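Local coordinates for protein sesquisabinene B synthase 2 (Santalum album, PDB 6A2A) that probably converts farnesyl diphosphate into the sesquiterpene sesquisabinene B, as a magnesium- or manganese-dependent class I terpene synthase of the plant Tpsb subfamily, at residues 172-177 / 507-512; 165-170 / 212-217; 446-451 / 520-525; 104-109 / 134-139. One frame throughout, in Å; residues are numbered along the deposited sequence.

Overall arrangement
Contact 1 touches each of the other three around the junction of the two all-helical domains of a plant terpene synthase, while contacts 2, 3 and 4 do not touch one another; contact 3 lies within the C-terminal domain. Along the chain contact 4 (104-109 / 134-139) closes first, within the N-terminal domain; contacts 2 and 1 then interleave, and 1 and 3 interleave in turn. Contact 1 is the hub, with centres about 14 Å from contacts 2 and 3 and about 15 Å from contact 4: Asn508 reaches His216, Leu507 reaches Phe448, and Phe512 reaches Gly135. The end of helix 489-510 is thereby packed against both domains, away from the metal-binding residues Asp316, Asp320, Glu394 and Asn460.

Contact 1: residues 172-177 / 507-512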
# COMPACT_ATOMS: atom_id res chain seq x y z
N LEU A 172 -24.57 -30.17 -15.73
CA LEU A 172 -23.86 -30.90 -14.66
C LEU A 172 -23.41 -32.27 -15.17
O LEU A 172 -22.88 -33.07 -14.40
CB LEU A 172 -24.72 -31.00 -13.40
CG LEU A 172 -24.59 -29.89 -12.37
CD1 LEU A 172 -23.22 -29.89 -11.72
CD2 LEU A 172 -24.95 -28.53 -12.96
N GLY A 173 -23.62 -32.53 -16.43
CA GLY A 173 -23.28 -33.79 -17.08
C GLY A 173 -21.77 -34.00 -17.25
O GLY A 173 -20.96 -33.08 -17.19
N TRP A 174 -21.44 -35.27 -17.48
CA TRP A 174 -20.04 -35.75 -17.68
C TRP A 174 -19.88 -36.31 -19.08
O TRP A 174 -20.82 -36.46 -19.89
CB TRP A 174 -19.66 -36.84 -16.65
CG TRP A 174 -19.78 -36.53 -15.20
CD1 TRP A 174 -20.03 -35.32 -14.59
CD2 TRP A 174 -19.60 -37.47 -14.15
NE1 TRP A 174 -20.01 -35.47 -13.24
CE2 TRP A 174 -19.82 -36.80 -12.95
CE3 TRP A 174 -19.31 -38.85 -14.11
CZ2 TRP A 174 -19.68 -37.42 -11.71
CZ3 TRP A 174 -19.18 -39.46 -12.89
CH2 TRP A 174 -19.36 -38.76 -11.71
N GLU A 175 -18.63 -36.61 -19.49
CA GLU A 175 -18.45 -37.21 -20.78
C GLU A 175 -19.17 -38.58 -20.76
O GLU A 175 -19.26 -39.22 -19.71
CB GLU A 175 -16.97 -37.38 -21.17
CG GLU A 175 -16.21 -36.10 -21.46
CD GLU A 175 -14.79 -36.38 -21.97
OE1 GLU A 175 -13.99 -36.89 -21.18
OE2 GLU A 175 -14.55 -36.21 -23.14
N GLY A 176 -19.52 -39.05 -21.92
CA GLY A 176 -20.24 -40.35 -22.08
C GLY A 176 -21.65 -40.34 -21.51
O GLY A 176 -22.25 -41.40 -21.41
N GLU A 177 -22.21 -39.19 -21.10
CA GLU A 177 -23.59 -39.18 -20.61
C GLU A 177 -24.48 -38.55 -21.68
O GLU A 177 -24.91 -37.36 -21.62
CB GLU A 177 -23.67 -38.52 -19.24
CG GLU A 177 -22.96 -39.25 -18.13
CD GLU A 177 -23.07 -38.63 -16.78
OE1 GLU A 177 -23.06 -37.36 -16.70
OE2 GLU A 177 -23.19 -39.38 -15.77
N LEU A 507 -14.11 -30.98 -16.09
CA LEU A 507 -14.15 -30.24 -14.85
C LEU A 507 -15.19 -30.79 -13.85
O LEU A 507 -14.89 -30.94 -12.67
CB LEU A 507 -14.54 -28.79 -15.18
CG LEU A 507 -13.51 -27.70 -15.35
CD1 LEU A 507 -14.19 -26.33 -15.19
CD2 LEU A 507 -12.30 -27.81 -14.44
N ASN A 508 -16.45 -31.03 -14.30
CA ASN A 508 -17.51 -31.52 -13.47
C ASN A 508 -17.13 -32.87 -12.84
O ASN A 508 -17.27 -33.05 -11.66
CB ASN A 508 -18.81 -31.74 -14.28
CG ASN A 508 -19.49 -30.45 -14.71
OD1 ASN A 508 -19.21 -29.39 -14.15
ND2 ASN A 508 -20.35 -30.56 -15.71
N LYS A 509 -16.60 -33.73 -13.65
CA LYS A 509 -16.23 -35.09 -13.15
C LYS A 509 -15.03 -35.02 -12.19
O LYS A 509 -15.01 -35.72 -11.14
CB LYS A 509 -15.96 -36.05 -14.30
CG LYS A 509 -15.86 -37.52 -13.87
CD LYS A 509 -15.82 -38.45 -15.03
CE LYS A 509 -15.94 -39.91 -14.63
NZ LYS A 509 -16.31 -40.74 -15.82
N CYS A 510 -14.09 -34.11 -12.46
CA CYS A 510 -12.91 -33.95 -11.55
C CYS A 510 -13.41 -33.65 -10.14
O CYS A 510 -12.83 -34.14 -9.19
CB CYS A 510 -11.91 -32.88 -12.01
SG CYS A 510 -10.97 -33.19 -13.51
N LEU A 511 -14.52 -32.89 -9.92
CA LEU A 511 -14.99 -32.58 -8.59
C LEU A 511 -15.55 -33.80 -7.85
O LEU A 511 -15.79 -33.70 -6.66
CB LEU A 511 -16.06 -31.50 -8.67
CG LEU A 511 -15.61 -30.16 -9.26
CD1 LEU A 511 -16.76 -29.19 -9.36
CD2 LEU A 511 -14.49 -29.57 -8.42
N PHE A 512 -15.81 -34.90 -8.53
CA PHE A 512 -16.25 -36.12 -7.85
C PHE A 512 -15.03 -37.00 -7.53
O PHE A 512 -15.20 -38.04 -6.92
CB PHE A 512 -17.27 -36.86 -8.71
CG PHE A 512 -18.68 -36.44 -8.44
CD1 PHE A 512 -19.12 -35.18 -8.84
CD2 PHE A 512 -19.58 -37.29 -7.82
CE1 PHE A 512 -20.42 -34.79 -8.62
CE2 PHE A 512 -20.89 -36.89 -7.58
CZ PHE A 512 -21.31 -35.63 -7.98
O HOH W 1 -18.31 -40.34 -17.55
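Trp174 and Lys509 bring their CA atoms to 6.0 Å where the loop between helices 160-170 and 178-192 passes the C-terminal end of helix 489-510. The Trp174 indole does most of the touching. Lys509 runs extended across one face of it, CG anti to the backbone N (chi1 -168°), and CG sits 3.8 Å from the centroid of the six-membered ring in a CH-pi contact. Its CE follows the benzo rim, and beyond it NZ donates to water 1, which in turn donates to Glu175 O, bridging the two segments. At the edge of the indole stands Phe512: Trp174 CZ2 comes to 3.6 Å from Phe512 CG over the phenyl face, an edge-to-face pair with planes at 69°. Asn508 makes the direct polar link. Its ND2 donates to Gly173 O at 3.0 Å, almost straight at 171° and with the acceptor in the amide plane; ND2 also serves Phe171 O, and OD1 accepts from His216, so both ends of this buried amide are held. Within the loop, Glu177 OE1 takes the Trp174 N-H at 2.8 Å while OE2 pairs with Arg132, whose cation also meets the indole. Trp174 opens a type II turn that runs to Glu177, the N-cap of the next helix, and its indole lies at the interface between the N-terminal and metal-binding helical domains of the plant terpene synthase fold.

Contact 2: residues 165-170 / 212-217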
# COMPACT_ATOMS: atom_id res chain seq x y z
N SER A 165 -35.69 -26.21 -16.13
CA SER A 165 -34.92 -26.96 -15.11
C SER A 165 -34.08 -28.07 -15.78
O SER A 165 -32.88 -28.30 -15.40
CB SER A 165 -35.85 -27.51 -14.07
OG SER A 165 -36.37 -26.48 -13.27
N LEU A 166 -34.59 -28.70 -16.81
CA LEU A 166 -33.84 -29.73 -17.54
C LEU A 166 -32.59 -29.12 -18.20
O LEU A 166 -31.49 -29.68 -18.15
CB LEU A 166 -34.73 -30.33 -18.61
CG LEU A 166 -34.12 -31.40 -19.50
CD1 LEU A 166 -33.69 -32.60 -18.67
CD2 LEU A 166 -35.09 -31.83 -20.56
N TYR A 167 -32.82 -27.98 -18.87
CA TYR A 167 -31.73 -27.23 -19.49
C TYR A 167 -30.65 -26.99 -18.44
O TYR A 167 -29.48 -27.27 -18.74
CB TYR A 167 -32.22 -25.89 -20.04
CG TYR A 167 -31.13 -24.96 -20.53
CD1 TYR A 167 -30.67 -25.02 -21.83
CD2 TYR A 167 -30.68 -23.94 -19.73
CE1 TYR A 167 -29.75 -24.11 -22.33
CE2 TYR A 167 -29.70 -23.06 -20.18
CZ TYR A 167 -29.28 -23.11 -21.50
OH TYR A 167 -28.35 -22.19 -21.93
N GLU A 168 -30.97 -26.42 -17.29
CA GLU A 168 -30.00 -26.04 -16.33
C GLU A 168 -29.27 -27.30 -15.79
O GLU A 168 -28.07 -27.27 -15.56
CB GLU A 168 -30.59 -25.31 -15.14
CG GLU A 168 -31.20 -23.96 -15.49
CD GLU A 168 -30.21 -22.84 -15.80
OE1 GLU A 168 -29.02 -23.14 -16.15
OE2 GLU A 168 -30.60 -21.65 -15.62
N ALA A 169 -30.03 -28.37 -15.60
CA ALA A 169 -29.45 -29.63 -15.06
C ALA A 169 -28.45 -30.28 -16.02
O ALA A 169 -27.45 -30.90 -15.52
CB ALA A 169 -30.58 -30.60 -14.75
N SER A 170 -28.65 -30.16 -17.28
CA SER A 170 -27.89 -30.81 -18.32
C SER A 170 -26.40 -30.44 -18.24
O SER A 170 -25.55 -31.28 -18.60
CB SER A 170 -28.42 -30.57 -19.68
OG SER A 170 -28.16 -29.25 -20.15
N ASP A 212 -28.81 -17.24 -22.67
CA ASP A 212 -27.53 -16.50 -22.77
C ASP A 212 -26.41 -17.27 -22.11
O ASP A 212 -25.36 -17.50 -22.75
CB ASP A 212 -27.63 -15.10 -22.16
CG ASP A 212 -28.40 -14.12 -23.03
OD1 ASP A 212 -28.73 -14.39 -24.18
OD2 ASP A 212 -28.69 -13.07 -22.48
N LEU A 213 -26.57 -17.66 -20.84
CA LEU A 213 -25.60 -18.51 -20.10
C LEU A 213 -26.35 -19.35 -19.09
O LEU A 213 -27.12 -18.80 -18.28
CB LEU A 213 -24.55 -17.68 -19.35
CG LEU A 213 -23.45 -17.03 -20.19
CD1 LEU A 213 -22.63 -16.10 -19.32
CD2 LEU A 213 -22.55 -18.05 -20.86
N PRO A 214 -26.11 -20.66 -19.06
CA PRO A 214 -26.69 -21.45 -17.98
C PRO A 214 -26.19 -21.04 -16.59
O PRO A 214 -25.09 -20.48 -16.46
CB PRO A 214 -26.32 -22.91 -18.30
CG PRO A 214 -25.19 -22.79 -19.26
CD PRO A 214 -25.31 -21.47 -19.98
N LEU A 215 -26.96 -21.30 -15.53
CA LEU A 215 -26.61 -20.95 -14.23
C LEU A 215 -25.22 -21.50 -13.86
O LEU A 215 -24.45 -20.83 -13.16
CB LEU A 215 -27.68 -21.49 -13.26
CG LEU A 215 -27.44 -21.20 -11.79
CD1 LEU A 215 -27.37 -19.73 -11.53
CD2 LEU A 215 -28.54 -21.81 -10.91
N HIS A 216 -24.95 -22.70 -14.31
CA HIS A 216 -23.71 -23.40 -13.97
C HIS A 216 -22.51 -22.61 -14.50
O HIS A 216 -21.41 -22.78 -13.97
CB HIS A 216 -23.73 -24.81 -14.57
CG HIS A 216 -22.63 -25.70 -14.09
ND1 HIS A 216 -22.41 -25.93 -12.76
CD2 HIS A 216 -21.78 -26.51 -14.78
CE1 HIS A 216 -21.41 -26.82 -12.63
NE2 HIS A 216 -21.05 -27.23 -13.83
N TRP A 217 -22.68 -21.85 -15.58
CA TRP A 217 -21.57 -21.11 -16.25
C TRP A 217 -21.48 -19.65 -15.77
O TRP A 217 -20.60 -18.91 -16.21
CB TRP A 217 -21.77 -21.20 -17.76
CG TRP A 217 -21.51 -22.56 -18.34
CD1 TRP A 217 -21.25 -23.72 -17.66
CD2 TRP A 217 -21.50 -22.89 -19.73
NE1 TRP A 217 -21.10 -24.75 -18.54
CE2 TRP A 217 -21.18 -24.26 -19.82
CE3 TRP A 217 -21.65 -22.16 -20.90
CZ2 TRP A 217 -21.08 -24.89 -21.03
CZ3 TRP A 217 -21.50 -22.78 -22.10
CH2 TRP A 217 -21.28 -24.15 -22.18
O HOH W 2 -29.26 -19.14 -15.99
O HOH W 3 -27.03 -24.61 -15.21
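Glu168 on helix 160-170 meets Leu215 in the loop that follows helix 201-212, and Tyr167 beside it meets Pro214, joining parts of the all-helical terpene synthase fold beside its domain junction. The two side chains leave the helix differently. Glu168 has CG beside the backbone N and bends at chi2 (-74°), which brings its carboxylate over the start of the short 3-10 turn 215-217. There OE1 accepts the Leu215 N-H at 2.8 Å, with an N-H...O angle of 158°; the donor comes on the syn side and 22° out of the carboxylate plane. The Leu215 side chain crosses the glutamate at about a right angle, its CB lying 3.6 Å from Glu168 OE1. Tyr167, with CG anti to the backbone N, sends its ring alongside Pro214 instead, the two side chains crossing nearly at right angles: CE2 approaches Pro214 CB to 3.9 Å, and OH passes Pro214 CD on its way to a hydrogen bond with Ala210 O, in the helix before the loop. Pro214 CB thus meets both the Tyr167 ring and Glu168 OE1, and Pro214 CG rests over one face of the Trp217 ring. All the touching residues are buried, and two waters help satisfy the acid among them. Water 2 donates to Glu168 OE2 and to Leu213 O. Water 3 accepts from His216 N and donates both to Glu168 O and, at 2.6 Å, to Glu168 OE1, which therefore receives two hydrogen bonds, one from water and one from the Leu215 backbone.

Contact 3: residues 446-451 / 520-525; sequences PLFVRA and PFLSFT
Phe448 meets Thr525 where the first turns of helices 447-462 and 521-535 pack side by side in the C-terminal helical domain, the alpha bundle of class I terpene synthases. The short axes run in roughly the same direction, 31° apart, at 10.7 Å. The tight part is the Phe448 ring. Thr525 lays its CG2 methyl over one face, 3.7 Å from the centroid and 17° off the normal, a CH-pi contact, while Thr525 CB comes to 3.5 Å from Phe448 CE2. At the ring's edge Leu522 O lies near the plane, and Leu522 CD2 packs against CE2. Phe448 reaches this place with CG anti to its backbone N (chi1 -173°); Leu507 and Cys510 of helix 489-510 also pack on it. The other part is looser: Val449 CG2 meets the edge of the Phe521 ring at 4.0 Å, and Phe521 turns on toward Tyr427 and Phe517. On helix 521-535 the partly exposed Ser523 points away from the contact; on helix 447-462 Arg450, also partly exposed, forms a salt bridge with Asp411. The hydroxyl of Thr525 is turned back to its own helix: OG1 donates to Phe521 O at 3.1 Å, from above the carbonyl plane.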
# COMPACT_ATOMS: atom_id res chain seq x y z
N PRO A 446 -2.19 -30.47 -13.79
CA PRO A 446 -3.08 -31.63 -13.61
C PRO A 446 -4.39 -31.38 -14.38
O PRO A 446 -4.69 -30.21 -14.68
CB PRO A 446 -3.31 -31.73 -12.11
CG PRO A 446 -2.91 -30.42 -11.59
CD PRO A 446 -1.92 -29.82 -12.53
N LEU A 447 -5.04 -32.46 -14.83
CA LEU A 447 -6.24 -32.29 -15.69
C LEU A 447 -7.18 -31.17 -15.21
O LEU A 447 -7.63 -30.39 -16.07
CB LEU A 447 -6.99 -33.63 -15.71
CG LEU A 447 -8.29 -33.66 -16.52
CD1 LEU A 447 -8.03 -33.38 -17.98
CD2 LEU A 447 -8.94 -35.03 -16.35
N PHE A 448 -7.50 -31.11 -13.95
CA PHE A 448 -8.44 -30.11 -13.38
C PHE A 448 -8.01 -28.69 -13.75
O PHE A 448 -8.81 -27.89 -14.15
CB PHE A 448 -8.45 -30.22 -11.86
CG PHE A 448 -9.47 -29.39 -11.14
CD1 PHE A 448 -10.80 -29.40 -11.51
CD2 PHE A 448 -9.10 -28.64 -10.04
CE1 PHE A 448 -11.73 -28.66 -10.82
CE2 PHE A 448 -10.04 -27.90 -9.35
CZ PHE A 448 -11.34 -27.91 -9.75
N VAL A 449 -6.75 -28.42 -13.56
CA VAL A 449 -6.20 -27.06 -13.83
C VAL A 449 -6.08 -26.85 -15.34
O VAL A 449 -6.41 -25.78 -15.80
CB VAL A 449 -4.86 -26.89 -13.12
CG1 VAL A 449 -4.29 -25.52 -13.35
CG2 VAL A 449 -5.01 -27.20 -11.65
N ARG A 450 -5.65 -27.85 -16.06
CA ARG A 450 -5.49 -27.73 -17.52
C ARG A 450 -6.84 -27.39 -18.16
O ARG A 450 -6.88 -26.56 -18.99
CB ARG A 450 -4.94 -29.04 -18.09
CG ARG A 450 -4.44 -28.94 -19.52
CD ARG A 450 -4.11 -30.30 -20.11
NE ARG A 450 -3.47 -30.20 -21.40
CZ ARG A 450 -3.69 -30.97 -22.45
NH1 ARG A 450 -3.12 -30.65 -23.59
NH2 ARG A 450 -4.44 -32.06 -22.37
N ALA A 451 -7.88 -28.08 -17.74
CA ALA A 451 -9.24 -27.86 -18.26
C ALA A 451 -9.64 -26.39 -18.03
O ALA A 451 -10.10 -25.76 -18.95
CB ALA A 451 -10.19 -28.82 -17.59
N PRO A 520 -10.05 -23.42 -0.75
CA PRO A 520 -10.86 -22.73 -1.75
C PRO A 520 -10.36 -22.83 -3.20
O PRO A 520 -11.05 -22.38 -4.13
CB PRO A 520 -10.76 -21.26 -1.34
CG PRO A 520 -9.40 -21.18 -0.71
CD PRO A 520 -9.24 -22.50 0.02
N PHE A 521 -9.25 -23.50 -3.43
CA PHE A 521 -8.71 -23.71 -4.79
C PHE A 521 -9.68 -24.46 -5.72
O PHE A 521 -9.78 -24.08 -6.85
CB PHE A 521 -7.36 -24.42 -4.76
CG PHE A 521 -6.72 -24.49 -6.12
CD1 PHE A 521 -6.18 -23.35 -6.69
CD2 PHE A 521 -6.68 -25.65 -6.83
CE1 PHE A 521 -5.59 -23.40 -7.95
CE2 PHE A 521 -6.07 -25.72 -8.07
CZ PHE A 521 -5.55 -24.58 -8.64
N LEU A 522 -10.47 -25.44 -5.23
CA LEU A 522 -11.42 -26.07 -6.09
C LEU A 522 -12.41 -25.05 -6.66
O LEU A 522 -12.75 -25.10 -7.83
CB LEU A 522 -12.20 -27.09 -5.25
CG LEU A 522 -11.43 -28.31 -4.81
CD1 LEU A 522 -12.28 -29.08 -3.80
CD2 LEU A 522 -11.02 -29.17 -5.98
N SER A 523 -12.89 -24.16 -5.82
CA SER A 523 -13.83 -23.10 -6.28
C SER A 523 -13.15 -22.10 -7.25
O SER A 523 -13.79 -21.70 -8.23
CB SER A 523 -14.40 -22.38 -5.13
OG SER A 523 -15.31 -23.24 -4.46
N PHE A 524 -11.89 -21.73 -6.96
CA PHE A 524 -11.18 -20.74 -7.79
C PHE A 524 -11.10 -21.29 -9.21
O PHE A 524 -11.25 -20.54 -10.17
CB PHE A 524 -9.76 -20.45 -7.31
CG PHE A 524 -9.58 -19.84 -5.95
CD1 PHE A 524 -10.63 -19.23 -5.27
CD2 PHE A 524 -8.35 -19.90 -5.31
CE1 PHE A 524 -10.43 -18.68 -4.01
CE2 PHE A 524 -8.15 -19.35 -4.07
CZ PHE A 524 -9.20 -18.74 -3.40
N THR A 525 -10.79 -22.58 -9.34
CA THR A 525 -10.50 -23.17 -10.63
C THR A 525 -11.75 -23.18 -11.52
O THR A 525 -11.69 -22.99 -12.71
CB THR A 525 -9.87 -24.56 -10.43
OG1 THR A 525 -8.65 -24.41 -9.71
CG2 THR A 525 -9.57 -25.27 -11.72

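Contact 4: residues 104-109 / 134-139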
# COMPACT_ATOMS: atom_id res chain seq x y z
N ALA A 104 -29.24 -29.99 4.52
CA ALA A 104 -30.52 -30.08 3.83
C ALA A 104 -30.44 -31.00 2.62
O ALA A 104 -31.33 -31.81 2.43
CB ALA A 104 -31.05 -28.69 3.47
N VAL A 105 -29.38 -30.91 1.80
CA VAL A 105 -29.26 -31.69 0.59
C VAL A 105 -29.14 -33.18 0.92
O VAL A 105 -29.72 -34.03 0.23
CB VAL A 105 -28.04 -31.21 -0.23
CG1 VAL A 105 -27.61 -32.21 -1.29
CG2 VAL A 105 -28.37 -29.87 -0.83
N VAL A 106 -28.34 -33.46 1.92
CA VAL A 106 -28.15 -34.86 2.38
C VAL A 106 -29.51 -35.46 2.81
O VAL A 106 -29.91 -36.52 2.32
CB VAL A 106 -27.12 -34.93 3.53
CG1 VAL A 106 -27.10 -36.31 4.17
CG2 VAL A 106 -25.72 -34.54 3.06
N MET A 107 -30.18 -34.76 3.69
CA MET A 107 -31.60 -35.08 4.11
C MET A 107 -32.46 -35.41 2.89
O MET A 107 -33.04 -36.52 2.78
CB MET A 107 -32.24 -33.90 4.85
CG MET A 107 -32.02 -33.90 6.36
SD MET A 107 -33.41 -34.62 7.28
CE MET A 107 -32.53 -35.67 8.44
N VAL A 108 -32.53 -34.51 1.90
CA VAL A 108 -33.31 -34.81 0.73
C VAL A 108 -32.76 -36.08 0.06
O VAL A 108 -33.54 -36.86 -0.53
CB VAL A 108 -33.41 -33.62 -0.25
CG1 VAL A 108 -34.11 -33.98 -1.53
CG2 VAL A 108 -34.10 -32.44 0.38
N SER A 109 -31.43 -36.35 0.11
CA SER A 109 -30.98 -37.53 -0.63
C SER A 109 -31.45 -38.80 0.11
O SER A 109 -31.52 -39.84 -0.51
CB SER A 109 -29.47 -37.54 -0.86
OG SER A 109 -28.78 -37.82 0.33
N ASN A 134 -23.54 -30.93 -5.21
CA ASN A 134 -23.07 -31.18 -3.85
C ASN A 134 -22.34 -32.52 -3.73
O ASN A 134 -22.14 -32.98 -2.62
CB ASN A 134 -24.23 -31.11 -2.86
CG ASN A 134 -24.63 -29.69 -2.59
OD1 ASN A 134 -24.05 -29.06 -1.72
ND2 ASN A 134 -25.56 -29.15 -3.37
N GLY A 135 -21.96 -33.14 -4.81
CA GLY A 135 -21.06 -34.27 -4.72
C GLY A 135 -21.79 -35.58 -4.49
O GLY A 135 -21.18 -36.59 -4.10
N ILE A 136 -23.09 -35.58 -4.76
CA ILE A 136 -23.96 -36.76 -4.57
C ILE A 136 -24.43 -37.20 -5.95
O ILE A 136 -25.16 -36.46 -6.66
CB ILE A 136 -25.10 -36.44 -3.58
CG1 ILE A 136 -24.59 -36.19 -2.17
CG2 ILE A 136 -26.14 -37.54 -3.59
CD1 ILE A 136 -25.54 -35.41 -1.31
N PHE A 137 -23.96 -38.36 -6.40
CA PHE A 137 -24.16 -38.79 -7.72
C PHE A 137 -25.63 -39.18 -7.96
O PHE A 137 -26.27 -39.77 -7.09
CB PHE A 137 -23.32 -40.04 -8.02
CG PHE A 137 -23.36 -40.44 -9.46
CD1 PHE A 137 -22.69 -39.69 -10.41
CD2 PHE A 137 -24.13 -41.51 -9.89
CE1 PHE A 137 -22.75 -40.03 -11.74
CE2 PHE A 137 -24.17 -41.85 -11.24
CZ PHE A 137 -23.48 -41.11 -12.16
N VAL A 138 -26.11 -38.82 -9.14
CA VAL A 138 -27.42 -39.19 -9.66
C VAL A 138 -27.15 -39.57 -11.08
O VAL A 138 -26.47 -38.82 -11.74
CB VAL A 138 -28.46 -38.06 -9.58
CG1 VAL A 138 -29.78 -38.50 -10.18
CG2 VAL A 138 -28.68 -37.57 -8.17
N PRO A 139 -27.63 -40.72 -11.54
CA PRO A 139 -27.38 -41.19 -12.87
C PRO A 139 -28.20 -40.44 -13.93
O PRO A 139 -29.30 -39.95 -13.63
CB PRO A 139 -27.79 -42.67 -12.89
CG PRO A 139 -28.74 -42.79 -11.76
CD PRO A 139 -28.36 -41.73 -10.76
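Val105 on helix 98-110 overlaps both Asn134 and Ile136, the residues on either side of Gly135 in the Schellman motif that ends helix 121-133 of the N-terminal helical domain. Its two methyls divide the work. CG1, anti to the backbone N (chi1 163°), touches Ile136 CD1 at 3.8 Å and Asn134 CB at 3.9 Å; CG2 lies against the amide end of Asn134, 3.9 Å from ND2. ND2 also donates to Ile130 O in its own helix. The Val105 and Ile136 side chains lie antiparallel and meet through the Ile136 tip, CD1. Gly135, with positive phi, ends the helix and turns the chain out of it: its N-H bonds to Arg132 O and that of Ile136 to Met131 O, leaving the Ile136 side chain directed at helix 98-110. The contact is mostly apolar and lies near the surface; Val105 also packs on Ile85 and Ile130. One turn further along the helix, Ser109 CB makes a thin contact with Ile136 CG2 at 4.3 Å, while its OG turns back to donate to Val106 O at 2.6 Å, approaching a lone pair of that oxygen within the plane of its carbonyl.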